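Local coordinates for odorant-binding protein 2a (Homo sapiens, PDB 4RUN) that binds and carries small hydrophobic volatile molecules, with a preference for aldehydes and large fatty acids, at residues D9-K17 with P36-L47. The protein carries 2 engineered substitutions. Residues are numbered along the deposited sequence; the frame is centred on the assembly and turned at random.
Sequences DITGTWYVK and PVKVTALGGGNL
Gly-12 and Val-39, and two residues along Trp-14 and Val-37, are antiparallel hydrogen-bonded pairs, each closed by two backbone bonds, such as Gly-12 N to Val-39 O at 2.7 Å, while Thr-13 and Lys-38 form the non-hydrogen-bonded pair between them; the N-to-C directions of strands 12-17 and 37-41 make 145°. Gly-12 has a positive phi (102°), which a residue with a CB would adopt less readily. On one face of the sheet the Trp-14 indole slants across Val-39, its CD1 3.8 Å from Val-39 CG2. With CG beside its own backbone N (chi1 -67°), the ring swings back toward Ile-10, and NE1 gives a nearly straight bond of 2.7 Å to Ile-10 O, which lies close to the ring plane although the donor stands above the carbonyl plane. This is the Gly-X-Trp signature of the lipocalin barrel: the tryptophan of the first strand, near the barrel's end, with Arg-116 on it as a cation-pi partner. Arg-116 also hydrogen-bonds to Thr-11 O and Thr-13 O, tying the segment to the chain just past strand 106-115. A leucine in place of Trp-14 would probably leave Ile-10 O without its indole donor and Arg-116 without its aromatic partner. Ile-10 CG2, anti to the backbone N, reaches Leu-47 CD1 at 3.6 Å, and both side chains touch Phe-75. Further along, Val-16 CG2 meets Val-37 CG2 at 3.8 Å. On the other face, Thr-13 CG2 lies alongside Pro-36 CB at 3.7 Å, and Tyr-15 CE1 approaches Pro-36 CG at 3.8 Å.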
loop_
_atom_site.group_PDB
_atom_site.type_symbol
_atom_site.label_atom_id
_atom_site.label_comp_id
_atom_site.label_asym_id
_atom_site.label_seq_id
_atom_site.Cartn_x
_atom_site.Cartn_y
_atom_site.Cartn_z
ATOM N N ASP A 9 8.393 12.216 5.305
ATOM C CA ASP A 9 8.050 11.817 6.671
ATOM C C ASP A 9 6.957 10.746 6.601
ATOM O O ASP A 9 5.972 10.870 5.865
ATOM C CB ASP A 9 7.609 13.009 7.534
ATOM C CG ASP A 9 7.957 12.830 9.004
ATOM O OD1 ASP A 9 7.999 11.675 9.481
ATOM O OD2 ASP A 9 8.179 13.857 9.685
ATOM N N ILE A 10 7.170 9.688 7.372
ATOM C CA ILE A 10 6.622 8.373 7.068
ATOM C C ILE A 10 5.985 7.612 8.250
ATOM O O ILE A 10 5.098 6.784 8.042
ATOM C CB ILE A 10 7.791 7.545 6.495
ATOM C CG1 ILE A 10 8.508 8.342 5.384
ATOM C CG2 ILE A 10 7.327 6.184 6.010
ATOM C CD1 ILE A 10 9.733 7.671 4.806
ATOM N N THR A 11 6.442 7.865 9.475
ATOM C CA THR A 11 5.950 7.145 10.659
ATOM C C THR A 11 4.584 7.653 11.112
ATOM O O THR A 11 4.174 8.733 10.734
ATOM C CB THR A 11 6.935 7.258 11.843
ATOM O OG1 THR A 11 7.052 8.625 12.245
ATOM C CG2 THR A 11 8.314 6.726 11.463
ATOM N N GLY A 12 3.894 6.871 11.940
ATOM C CA GLY A 12 2.547 7.207 12.416
ATOM C C GLY A 12 1.457 6.425 11.691
ATOM O O GLY A 12 1.713 5.370 11.108
ATOM N N THR A 13 0.236 6.946 11.733
ATOM C CA THR A 13 -0.909 6.279 11.122
ATOM C C THR A 13 -1.098 6.728 9.665
ATOM O O THR A 13 -0.976 7.911 9.354
ATOM C CB THR A 13 -2.200 6.533 11.931
ATOM O OG1 THR A 13 -2.068 5.956 13.228
ATOM C CG2 THR A 13 -3.424 5.921 11.244
ATOM N N TRP A 14 -1.355 5.756 8.786
ATOM C CA TRP A 14 -1.752 6.003 7.405
ATOM C C TRP A 14 -3.017 5.223 7.091
ATOM O O TRP A 14 -3.302 4.200 7.695
ATOM C CB TRP A 14 -0.685 5.550 6.426
ATOM C CG TRP A 14 0.570 6.315 6.451
ATOM C CD1 TRP A 14 1.639 6.100 7.259
ATOM C CD2 TRP A 14 0.927 7.389 5.591
ATOM N NE1 TRP A 14 2.642 6.979 6.964
ATOM C CE2 TRP A 14 2.232 7.787 5.942
ATOM C CE3 TRP A 14 0.272 8.063 4.560
ATOM C CZ2 TRP A 14 2.896 8.832 5.301
ATOM C CZ3 TRP A 14 0.933 9.103 3.926
ATOM C CH2 TRP A 14 2.232 9.473 4.299
ATOM N N TYR A 15 -3.762 5.720 6.122
ATOM C CA TYR A 15 -4.999 5.113 5.720
ATOM C C TYR A 15 -4.891 4.747 4.250
ATOM O O TYR A 15 -4.488 5.578 3.429
ATOM C CB TYR A 15 -6.155 6.084 5.931
ATOM C CG TYR A 15 -6.429 6.390 7.376
ATOM C CD1 TYR A 15 -7.278 5.576 8.123
ATOM C CD2 TYR A 15 -5.832 7.482 8.011
ATOM C CE1 TYR A 15 -7.525 5.837 9.458
ATOM C CE2 TYR A 15 -6.078 7.759 9.349
ATOM C CZ TYR A 15 -6.925 6.930 10.068
ATOM O OH TYR A 15 -7.180 7.171 11.402
ATOM N N VAL A 16 -5.256 3.505 3.932
ATOM C CA VAL A 16 -5.262 2.998 2.563
ATOM C C VAL A 16 -6.625 3.269 1.941
ATOM O O VAL A 16 -7.626 2.694 2.356
ATOM C CB VAL A 16 -5.008 1.490 2.537
ATOM C CG1 VAL A 16 -5.020 0.993 1.107
ATOM C CG2 VAL A 16 -3.699 1.134 3.251
ATOM N N LYS A 17 -6.658 4.135 0.937
ATOM C CA LYS A 17 -7.918 4.647 0.392
ATOM C C LYS A 17 -8.296 3.991 -0.922
ATOM O O LYS A 17 -9.463 3.900 -1.271
ATOM C CB LYS A 17 -7.793 6.150 0.189
ATOM C CG LYS A 17 -7.359 6.895 1.441
ATOM C CD LYS A 17 -7.106 8.355 1.149
ATOM C CE LYS A 17 -7.034 9.131 2.441
ATOM N NZ LYS A 17 -6.717 10.569 2.241
ATOM N N PRO A 36 -6.149 0.802 9.610
ATOM C CA PRO A 36 -5.080 1.792 9.469
ATOM C C PRO A 36 -3.712 1.132 9.527
ATOM O O PRO A 36 -3.562 0.083 10.149
ATOM C CB PRO A 36 -5.265 2.710 10.686
ATOM C CG PRO A 36 -6.681 2.521 11.099
ATOM C CD PRO A 36 -6.999 1.093 10.779
ATOM N N VAL A 37 -2.735 1.749 8.877
ATOM C CA VAL A 37 -1.378 1.255 8.880
ATOM C C VAL A 37 -0.553 2.057 9.876
ATOM O O VAL A 37 -0.442 3.275 9.757
ATOM C CB VAL A 37 -0.751 1.392 7.483
ATOM C CG1 VAL A 37 0.640 0.764 7.460
ATOM C CG2 VAL A 37 -1.655 0.762 6.425
ATOM N N LYS A 38 0.012 1.377 10.868
ATOM C CA LYS A 38 0.881 2.032 11.840
ATOM C C LYS A 38 2.324 1.778 11.470
ATOM O O LYS A 38 2.771 0.636 11.448
ATOM C CB LYS A 38 0.574 1.558 13.262
ATOM C CG LYS A 38 -0.839 1.938 13.690
ATOM C CD LYS A 38 -1.009 2.055 15.199
ATOM C CE LYS A 38 -2.374 2.647 15.546
ATOM N NZ LYS A 38 -2.510 2.941 17.001
ATOM N N VAL A 39 3.032 2.859 11.152
ATOM C CA VAL A 39 4.430 2.807 10.757
ATOM C C VAL A 39 5.290 3.326 11.912
ATOM O O VAL A 39 5.091 4.446 12.376
ATOM C CB VAL A 39 4.660 3.654 9.485
ATOM C CG1 VAL A 39 6.109 3.577 9.022
ATOM C CG2 VAL A 39 3.730 3.189 8.373
ATOM N N THR A 40 6.241 2.510 12.361
ATOM C CA THR A 40 7.140 2.876 13.454
ATOM C C THR A 40 8.591 2.730 13.005
ATOM O O THR A 40 8.915 1.807 12.262
ATOM C CB THR A 40 6.907 1.987 14.690
ATOM O OG1 THR A 40 6.942 0.608 14.310
ATOM C CG2 THR A 40 5.563 2.279 15.314
ATOM N N ALA A 41 9.457 3.637 13.464
ATOM C CA ALA A 41 10.898 3.582 13.174
ATOM C C ALA A 41 11.605 2.641 14.148
ATOM O O ALA A 41 11.189 2.510 15.300
ATOM C CB ALA A 41 11.512 4.973 13.255
ATOM N N LEU A 42 12.667 1.989 13.677
ATOM C CA LEU A 42 13.414 1.021 14.484
ATOM C C LEU A 42 14.897 1.392 14.589
ATOM O O LEU A 42 15.733 0.553 14.916
ATOM C CB LEU A 42 13.271 -0.378 13.876
ATOM C CG LEU A 42 11.835 -0.869 13.654
ATOM C CD1 LEU A 42 11.834 -2.171 12.862
ATOM C CD2 LEU A 42 11.108 -1.028 14.982
ATOM N N GLY A 43 15.222 2.652 14.316
ATOM C CA GLY A 43 16.608 3.088 14.289
ATOM C C GLY A 43 17.323 2.659 13.022
ATOM O O GLY A 43 16.983 1.639 12.412
ATOM N N GLY A 44 18.326 3.444 12.637
ATOM C CA GLY A 44 19.065 3.225 11.397
ATOM C C GLY A 44 18.243 3.487 10.146
ATOM O O GLY A 44 18.591 3.003 9.064
ATOM N N GLY A 45 17.149 4.238 10.291
ATOM C CA GLY A 45 16.251 4.524 9.172
ATOM C C GLY A 45 15.225 3.436 8.890
ATOM O O GLY A 45 14.237 3.689 8.201
ATOM N N ASN A 46 15.451 2.228 9.415
ATOM C CA ASN A 46 14.572 1.087 9.162
ATOM C C ASN A 46 13.218 1.280 9.805
ATOM O O ASN A 46 13.106 1.835 10.906
ATOM C CB ASN A 46 15.178 -0.219 9.685
ATOM C CG ASN A 46 16.460 -0.590 8.978
ATOM O OD1 ASN A 46 17.202 0.279 8.528
ATOM N ND2 ASN A 46 16.727 -1.885 8.873
ATOM N N LEU A 47 12.195 0.788 9.118
ATOM C CA LEU A 47 10.823 0.991 9.540
ATOM C C LEU A 47 10.076 -0.318 9.667
ATOM O O LEU A 47 10.565 -1.386 9.300
ATOM C CB LEU A 47 10.099 1.887 8.541
ATOM C CG LEU A 47 10.711 3.261 8.290
ATOM C CD1 LEU A 47 9.885 4.004 7.254
ATOM C CD2 LEU A 47 10.824 4.062 9.584
#